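Local coordinates for carbamate kinase (Aeropyrum pernix, PDB 2E9Y), which probably catalyses the reversible transfer of a phosphate group from carbamoyl phosphate to ADP, yielding ATP and carbamate, at residues Leu92-Leu97 against Val110-Ser115; Ala219-Ala224 against Ala282-Glu287; Ile234-Pro239 against Gly276-Ala281. All coordinates share one frame; numbering follows the deposited sequence.

Interaction 1: Leu92-Leu97 against Val110-Ser115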
loop_
_atom_site.group_PDB
_atom_site.type_symbol
_atom_site.label_atom_id
_atom_site.label_comp_id
_atom_site.label_asym_id
_atom_site.label_seq_id
_atom_site.Cartn_x
_atom_site.Cartn_y
_atom_site.Cartn_z
ATOM N N LEU A 92 4.700 5.133 -7.115
ATOM C CA LEU A 92 5.087 5.825 -8.339
ATOM C C LEU A 92 5.589 7.238 -8.028
ATOM O O LEU A 92 6.645 7.649 -8.519
ATOM C CB LEU A 92 3.907 5.880 -9.317
ATOM C CG LEU A 92 3.540 4.550 -9.987
ATOM C CD1 LEU A 92 2.303 4.733 -10.845
ATOM C CD2 LEU A 92 4.711 4.057 -10.836
ATOM N N LEU A 93 4.839 7.971 -7.209
ATOM C CA LEU A 93 5.213 9.336 -6.826
ATOM C C LEU A 93 6.475 9.328 -5.967
ATOM O O LEU A 93 7.391 10.122 -6.177
ATOM C CB LEU A 93 4.067 10.001 -6.050
ATOM C CG LEU A 93 2.809 10.344 -6.855
ATOM C CD1 LEU A 93 1.670 10.714 -5.910
ATOM C CD2 LEU A 93 3.117 11.486 -7.809
ATOM N N LYS A 94 6.511 8.422 -4.996
ATOM C CA LYS A 94 7.655 8.279 -4.096
ATOM C C LYS A 94 8.962 8.008 -4.840
ATOM O O LYS A 94 9.967 8.690 -4.628
ATOM C CB LYS A 94 7.390 7.136 -3.113
ATOM C CG LYS A 94 8.620 6.589 -2.396
ATOM C CD LYS A 94 8.265 5.306 -1.640
ATOM C CE LYS A 94 9.493 4.641 -1.011
ATOM N NZ LYS A 94 10.130 5.478 0.048
ATOM N N HIS A 95 8.947 7.005 -5.709
ATOM C CA HIS A 95 10.145 6.630 -6.454
ATOM C C HIS A 95 10.627 7.754 -7.378
ATOM O O HIS A 95 11.821 8.053 -7.443
ATOM C CB HIS A 95 9.868 5.372 -7.280
ATOM C CG HIS A 95 11.101 4.605 -7.647
ATOM N ND1 HIS A 95 11.748 3.770 -6.762
ATOM C CD2 HIS A 95 11.815 4.561 -8.796
ATOM C CE1 HIS A 95 12.808 3.243 -7.349
ATOM N NE2 HIS A 95 12.871 3.708 -8.585
ATOM N N SER A 96 9.690 8.375 -8.084
ATOM C CA SER A 96 10.018 9.452 -9.015
ATOM C C SER A 96 10.532 10.713 -8.315
ATOM O O SER A 96 11.504 11.329 -8.761
ATOM C CB SER A 96 8.789 9.796 -9.859
ATOM O OG SER A 96 9.099 10.780 -10.831
ATOM N N LEU A 97 9.881 11.097 -7.223
ATOM C CA LEU A 97 10.292 12.287 -6.485
ATOM C C LEU A 97 11.677 12.101 -5.872
ATOM O O LEU A 97 12.523 12.995 -5.948
ATOM C CB LEU A 97 9.270 12.612 -5.395
ATOM C CG LEU A 97 9.539 13.877 -4.576
ATOM C CD1 LEU A 97 9.843 15.052 -5.504
ATOM C CD2 LEU A 97 8.327 14.176 -3.711
ATOM N N VAL A 110 10.984 9.470 0.633
ATOM C CA VAL A 110 9.606 9.938 0.674
ATOM C C VAL A 110 8.683 8.830 1.163
ATOM O O VAL A 110 8.480 7.832 0.474
ATOM C CB VAL A 110 9.139 10.374 -0.729
ATOM C CG1 VAL A 110 7.657 10.739 -0.702
ATOM C CG2 VAL A 110 9.971 11.547 -1.205
ATOM N N PRO A 111 8.114 8.987 2.364
ATOM C CA PRO A 111 7.218 7.941 2.866
ATOM C C PRO A 111 5.835 8.011 2.231
ATOM O O PRO A 111 5.401 9.077 1.791
ATOM C CB PRO A 111 7.158 8.233 4.358
ATOM C CG PRO A 111 7.214 9.749 4.381
ATOM C CD PRO A 111 8.319 10.040 3.377
ATOM N N VAL A 112 5.164 6.863 2.179
ATOM C CA VAL A 112 3.800 6.771 1.663
ATOM C C VAL A 112 3.002 6.275 2.867
ATOM O O VAL A 112 3.234 5.171 3.365
ATOM C CB VAL A 112 3.679 5.753 0.501
ATOM C CG1 VAL A 112 2.220 5.571 0.112
ATOM C CG2 VAL A 112 4.469 6.240 -0.703
ATOM N N VAL A 113 2.077 7.092 3.356
ATOM C CA VAL A 113 1.305 6.697 4.525
ATOM C C VAL A 113 -0.039 6.085 4.153
ATOM O O VAL A 113 -0.865 6.735 3.512
ATOM C CB VAL A 113 1.050 7.900 5.463
ATOM C CG1 VAL A 113 0.371 7.426 6.748
ATOM C CG2 VAL A 113 2.365 8.605 5.783
ATOM N N ILE A 114 -0.248 4.827 4.539
ATOM C CA ILE A 114 -1.531 4.215 4.292
ATOM C C ILE A 114 -2.515 4.894 5.216
ATOM O O ILE A 114 -2.302 4.979 6.412
ATOM C CB ILE A 114 -1.453 2.715 4.623
ATOM C CG1 ILE A 114 -0.441 1.967 3.733
ATOM C CG2 ILE A 114 -2.824 2.047 4.438
ATOM C CD1 ILE A 114 -0.661 2.219 2.238
ATOM N N SER A 115 -3.572 5.440 4.594
ATOM C CA SER A 115 -4.397 6.423 5.299
ATOM C C SER A 115 -5.895 6.040 5.320
ATOM O O SER A 115 -6.489 5.725 4.295
ATOM C CB SER A 115 -4.209 7.758 4.601
ATOM O OG SER A 115 -2.820 8.070 4.611
#
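The ammonium group of K94 is held from several directions, and one of its bonds crosses to V110: NZ donates to the carbonyl O of V110 at 2.9 Å. The C=O...N angle is 130°, and the donor stands 48° above the carbonyl plane instead of lying on a lone pair. E98, one turn further along the helix, makes a salt bridge to NZ, and D175 of the second subunit makes another, so this buried lysine is probably stabilised as a cation by two carboxylates as well as by the carbonyl, although R116 of the second subunit brings a like charge close.

With its CG swung anti to the backbone N (chi1 163°), the K94 chain runs extended beside the V110 carbonyl and bends at its last torsion to bring NZ back onto the oxygen. The methylenes join in: K94 CG lies 3.1 Å from V110 O, while K94 CB meets V112 CG2 at 3.9 Å. L97 supplies the apolar end of the contact, its CD2 touching V110 CG2 at 4.0 Å with the two side chains crossing at about a right angle. E98 doubles as acceptor for V110 N, tying both polar backbone atoms of that valine to the helix.

Helix 78-103 also packs against helix 25-44, while V112 meets I114 of the second subunit. The arrangement is that of a beta-alpha-beta crossover in the amino acid kinase fold, where a helical connection leads from strand 48-52 to strand 112-119, parallel to it but with strand 188-191 between them, here with its helix at the dimer interface.

Interaction 2: Ala219-Ala224 against Ala282-Glu287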
loop_
_atom_site.group_PDB
_atom_site.type_symbol
_atom_site.label_atom_id
_atom_site.label_comp_id
_atom_site.label_asym_id
_atom_site.label_seq_id
_atom_site.Cartn_x
_atom_site.Cartn_y
_atom_site.Cartn_z
ATOM N N ALA A 219 -11.287 15.642 1.664
ATOM C CA ALA A 219 -10.428 14.960 2.626
ATOM C C ALA A 219 -9.113 15.709 2.840
ATOM O O ALA A 219 -8.649 15.832 3.972
ATOM C CB ALA A 219 -10.140 13.526 2.161
ATOM N N SER A 220 -8.516 16.200 1.756
ATOM C CA SER A 220 -7.256 16.942 1.839
ATOM C C SER A 220 -7.437 18.226 2.635
ATOM O O SER A 220 -6.545 18.640 3.379
ATOM C CB SER A 220 -6.737 17.282 0.438
ATOM O OG SER A 220 -6.373 16.107 -0.269
ATOM N N SER A 221 -8.594 18.858 2.473
ATOM C CA SER A 221 -8.887 20.087 3.201
ATOM C C SER A 221 -8.933 19.768 4.693
ATOM O O SER A 221 -8.334 20.468 5.515
ATOM C CB SER A 221 -10.231 20.664 2.748
ATOM O OG SER A 221 -10.496 21.903 3.388
ATOM N N LEU A 222 -9.653 18.708 5.042
ATOM C CA LEU A 222 -9.755 18.296 6.433
ATOM C C LEU A 222 -8.375 17.973 6.997
ATOM O O LEU A 222 -8.069 18.327 8.136
ATOM C CB LEU A 222 -10.674 17.076 6.561
ATOM C CG LEU A 222 -10.832 16.487 7.965
ATOM C CD1 LEU A 222 -11.381 17.535 8.922
ATOM C CD2 LEU A 222 -11.763 15.284 7.893
ATOM N N LEU A 223 -7.539 17.299 6.207
ATOM C CA LEU A 223 -6.191 16.952 6.658
ATOM C C LEU A 223 -5.381 18.214 6.946
ATOM O O LEU A 223 -4.686 18.294 7.957
ATOM C CB LEU A 223 -5.449 16.125 5.599
ATOM C CG LEU A 223 -4.011 15.730 5.965
ATOM C CD1 LEU A 223 -4.011 14.895 7.241
ATOM C CD2 LEU A 223 -3.378 14.936 4.823
ATOM N N ALA A 224 -5.468 19.187 6.046
ATOM C CA ALA A 224 -4.734 20.445 6.203
ATOM C C ALA A 224 -5.136 21.117 7.511
ATOM O O ALA A 224 -4.294 21.635 8.249
ATOM C CB ALA A 224 -5.022 21.373 5.019
ATOM N N ALA A 282 -11.719 24.337 -0.452
ATOM C CA ALA A 282 -10.982 25.572 -0.204
ATOM C C ALA A 282 -11.704 26.437 0.826
ATOM O O ALA A 282 -11.088 26.949 1.763
ATOM C CB ALA A 282 -10.803 26.346 -1.507
ATOM N N ILE A 283 -13.012 26.598 0.650
ATOM C CA ILE A 283 -13.810 27.400 1.576
ATOM C C ILE A 283 -13.745 26.830 2.991
ATOM O O ILE A 283 -13.554 27.570 3.956
ATOM C CB ILE A 283 -15.290 27.459 1.139
ATOM C CG1 ILE A 283 -15.418 28.269 -0.154
ATOM C CG2 ILE A 283 -16.137 28.066 2.245
ATOM C CD1 ILE A 283 -16.805 28.234 -0.776
ATOM N N SER A 284 -13.896 25.513 3.111
ATOM C CA SER A 284 -13.856 24.865 4.418
ATOM C C SER A 284 -12.542 25.138 5.142
ATOM O O SER A 284 -12.526 25.394 6.347
ATOM C CB SER A 284 -14.060 23.356 4.265
ATOM O OG SER A 284 -14.005 22.698 5.519
ATOM N N PHE A 285 -11.438 25.088 4.404
ATOM C CA PHE A 285 -10.129 25.328 4.995
ATOM C C PHE A 285 -10.061 26.745 5.553
ATOM O O PHE A 285 -9.628 26.956 6.683
ATOM C CB PHE A 285 -9.027 25.136 3.953
ATOM C CG PHE A 285 -7.641 25.324 4.501
ATOM C CD1 PHE A 285 -7.095 24.387 5.373
ATOM C CD2 PHE A 285 -6.891 26.447 4.167
ATOM C CE1 PHE A 285 -5.825 24.562 5.906
ATOM C CE2 PHE A 285 -5.616 26.635 4.695
ATOM C CZ PHE A 285 -5.080 25.694 5.565
ATOM N N VAL A 286 -10.486 27.718 4.754
ATOM C CA VAL A 286 -10.464 29.105 5.199
ATOM C C VAL A 286 -11.338 29.308 6.441
ATOM O O VAL A 286 -10.919 29.957 7.402
ATOM C CB VAL A 286 -10.941 30.063 4.081
ATOM C CG1 VAL A 286 -10.998 31.489 4.607
ATOM C CG2 VAL A 286 -9.988 29.990 2.893
ATOM N N GLU A 287 -12.543 28.743 6.431
ATOM C CA GLU A 287 -13.457 28.894 7.561
ATOM C C GLU A 287 -12.962 28.233 8.842
ATOM O O GLU A 287 -13.110 28.789 9.931
ATOM C CB GLU A 287 -14.837 28.331 7.213
ATOM C CG GLU A 287 -15.480 28.963 5.988
ATOM C CD GLU A 287 -16.856 28.401 5.707
ATOM O OE1 GLU A 287 -17.027 27.168 5.834
ATOM O OE2 GLU A 287 -17.761 29.183 5.353
HETATM O O HOH W 1 -10.984 22.036 6.312
#
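Near-trans first torsions at S221 (chi1 -176°) and F285 (chi1 -178°) send the hydroxyl of one and the ring of the other into the groove between two helices. There S221 OG comes to 3.6 Å from F285 CB, and the phenyl ring reaches on to A224. The methyl CB of A224 lies 3.4 Å from F285 CE1, approaching obliquely, whereas S221 O sits at the ring's edge, near its plane.

The buried hydroxyl of S221 is satisfied twice: it bonds to A281 O, and S221 OG accepts a hydrogen bond from a water 3.0 Å away. That water also reaches S284 OG, though S284 has a second conformer, so the bridge is tentative. Cutting F285 back to an alanine would probably open a gap beside A224 and leave its methyl without its aromatic neighbour.

The two segments run nearly parallel, at 16° and 8.9 Å between axes. Helix 275-289 lies between helix 216-226 and helix 258-266, which I283 and V286 contact; A282 and F285 rest on strand 293-297, while L222 and L223 carry helix 216-226 to strand 170-173.

Interaction 3: Ile234-Pro239 against Gly276-Ala281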
loop_
_atom_site.group_PDB
_atom_site.type_symbol
_atom_site.label_atom_id
_atom_site.label_comp_id
_atom_site.label_asym_id
_atom_site.label_seq_id
_atom_site.Cartn_x
_atom_site.Cartn_y
_atom_site.Cartn_z
ATOM N N ILE A 234 -4.706 23.109 -4.126
ATOM C CA ILE A 234 -5.376 22.128 -4.969
ATOM C C ILE A 234 -4.871 22.340 -6.390
ATOM O O ILE A 234 -5.121 23.381 -6.996
ATOM C CB ILE A 234 -6.904 22.289 -4.947
ATOM C CG1 ILE A 234 -7.428 22.066 -3.524
ATOM C CG2 ILE A 234 -7.538 21.269 -5.882
ATOM C CD1 ILE A 234 -8.919 22.240 -3.387
ATOM N N LEU A 235 -4.148 21.357 -6.914
ATOM C CA LEU A 235 -3.600 21.461 -8.261
ATOM C C LEU A 235 -4.429 20.649 -9.243
ATOM O O LEU A 235 -4.539 19.427 -9.119
ATOM C CB LEU A 235 -2.147 20.984 -8.279
ATOM C CG LEU A 235 -1.164 21.790 -7.423
ATOM C CD1 LEU A 235 0.226 21.189 -7.542
ATOM C CD2 LEU A 235 -1.146 23.251 -7.879
ATOM N N THR A 236 -5.011 21.337 -10.220
ATOM C CA THR A 236 -5.850 20.683 -11.213
ATOM C C THR A 236 -5.327 20.939 -12.627
ATOM O O THR A 236 -4.149 21.262 -12.809
ATOM C CB THR A 236 -7.308 21.170 -11.071
ATOM O OG1 THR A 236 -8.147 20.478 -12.004
ATOM C CG2 THR A 236 -7.392 22.669 -11.303
ATOM N N ASP A 237 -6.193 20.801 -13.627
ATOM C CA ASP A 237 -5.778 21.001 -15.009
ATOM C C ASP A 237 -6.263 22.319 -15.615
ATOM O O ASP A 237 -6.280 22.480 -16.837
ATOM C CB ASP A 237 -6.236 19.814 -15.862
ATOM C CG ASP A 237 -7.740 19.742 -16.007
ATOM O OD1 ASP A 237 -8.459 20.223 -15.102
ATOM O OD2 ASP A 237 -8.206 19.190 -17.026
ATOM N N VAL A 238 -6.661 23.253 -14.755
ATOM C CA VAL A 238 -7.118 24.576 -15.181
ATOM C C VAL A 238 -6.422 25.627 -14.313
ATOM O O VAL A 238 -5.979 25.328 -13.203
ATOM C CB VAL A 238 -8.654 24.728 -15.057
ATOM C CG1 VAL A 238 -9.341 23.877 -16.112
ATOM C CG2 VAL A 238 -9.114 24.319 -13.666
ATOM N N PRO A 239 -6.315 26.873 -14.807
ATOM C CA PRO A 239 -5.659 27.961 -14.072
ATOM C C PRO A 239 -6.259 28.340 -12.717
ATOM O O PRO A 239 -5.646 29.081 -11.955
ATOM C CB PRO A 239 -5.687 29.118 -15.073
ATOM C CG PRO A 239 -6.920 28.847 -15.868
ATOM C CD PRO A 239 -6.835 27.357 -16.099
ATOM N N GLY A 276 -16.645 21.945 -8.206
ATOM C CA GLY A 276 -17.477 22.132 -7.029
ATOM C C GLY A 276 -16.819 21.674 -5.738
ATOM O O GLY A 276 -16.702 22.457 -4.792
ATOM N N PRO A 277 -16.392 20.405 -5.655
ATOM C CA PRO A 277 -15.747 19.887 -4.444
ATOM C C PRO A 277 -14.476 20.646 -4.074
ATOM O O PRO A 277 -14.164 20.806 -2.895
ATOM C CB PRO A 277 -15.466 18.429 -4.804
ATOM C CG PRO A 277 -16.607 18.094 -5.703
ATOM C CD PRO A 277 -16.680 19.308 -6.597
ATOM N N LYS A 278 -13.745 21.111 -5.083
ATOM C CA LYS A 278 -12.512 21.849 -4.847
ATOM C C LYS A 278 -12.811 23.203 -4.203
ATOM O O LYS A 278 -12.103 23.632 -3.286
ATOM C CB LYS A 278 -11.749 22.027 -6.163
ATOM C CG LYS A 278 -11.193 20.709 -6.712
ATOM C CD LYS A 278 -10.598 20.872 -8.102
ATOM C CE LYS A 278 -9.866 19.605 -8.528
ATOM N NZ LYS A 278 -10.702 18.391 -8.351
ATOM N N VAL A 279 -13.860 23.868 -4.675
ATOM C CA VAL A 279 -14.239 25.156 -4.109
ATOM C C VAL A 279 -14.737 24.931 -2.684
ATOM O O VAL A 279 -14.399 25.685 -1.779
ATOM C CB VAL A 279 -15.347 25.841 -4.952
ATOM C CG1 VAL A 279 -15.979 26.998 -4.174
ATOM C CG2 VAL A 279 -14.746 26.361 -6.246
ATOM N N GLU A 280 -15.523 23.878 -2.488
ATOM C CA GLU A 280 -16.052 23.567 -1.163
ATOM C C GLU A 280 -14.896 23.316 -0.199
ATOM O O GLU A 280 -14.895 23.804 0.931
ATOM C CB GLU A 280 -16.944 22.323 -1.217
ATOM C CG GLU A 280 -17.721 22.080 0.071
ATOM C CD GLU A 280 -18.409 20.727 0.104
ATOM O OE1 GLU A 280 -18.989 20.325 -0.927
ATOM O OE2 GLU A 280 -18.380 20.071 1.166
ATOM N N ALA A 281 -13.913 22.547 -0.660
ATOM C CA ALA A 281 -12.735 22.212 0.138
ATOM C C ALA A 281 -11.953 23.465 0.523
ATOM O O ALA A 281 -11.566 23.636 1.681
ATOM C CB ALA A 281 -11.830 21.258 -0.645
#
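I234 and K278 form the first shell of this contact, an isoleucine laid against the aliphatic part of a lysine. I234 CG2 sits 3.8 Å from both CG and CD of K278, the two side chains passing at a slant. The other branch of the isoleucine goes to the helix backbone, where I234 CD1 lies 3.5 Å from the carbonyl O of K278 and also meets A281 CB at 4.1 Å. Two residues further along, T236 CB touches K278 CE at 3.9 Å, so the lysine chain spans both strand residues that face the helix.

What positions the lysine lies just beyond. Its chi1 of -68° sets CG beside the backbone N, and the chain then runs straight until it bends at chi4, delivering NZ to a salt bridge with D217. That aspartate, on helix 216-226, also touches I234 and A281, so charge pairing and apolar packing converge on it.

The strand in turn is fixed by its sheet: I234 and T236 bond through their backbones to strand 293-297, and L235 to A10 of strand 6-10. Strand 234-236 and helix segment 276-281 run nearly antiparallel (162°), with axes 10.4 Å apart. Helix 275-289 packs along strand 231-236 and leads on to its parallel neighbour 293-297, with helix 216-226 flanking it.

The three contacts illustrate how one alpha/beta fold changes its chemistry with place. Interactions 2 and 3 share helix 275-289, one against a neighbouring helix and the other against the sheet; their centres lie 12 Å apart, and a probable hydrogen bond from S221 to A281 ties them. Interaction 1 reaches the same sheet about 22 Å from either centre and alone adjoins the second subunit. All its touching residues are buried, whereas interactions 2 and 3 each include one partly exposed residue. Both lysines lend their methylenes to packing, yet K94 spends its charge partly across the dimer interface and K278 within its own chain; interaction 2 relies on a serine, water and an aromatic ring.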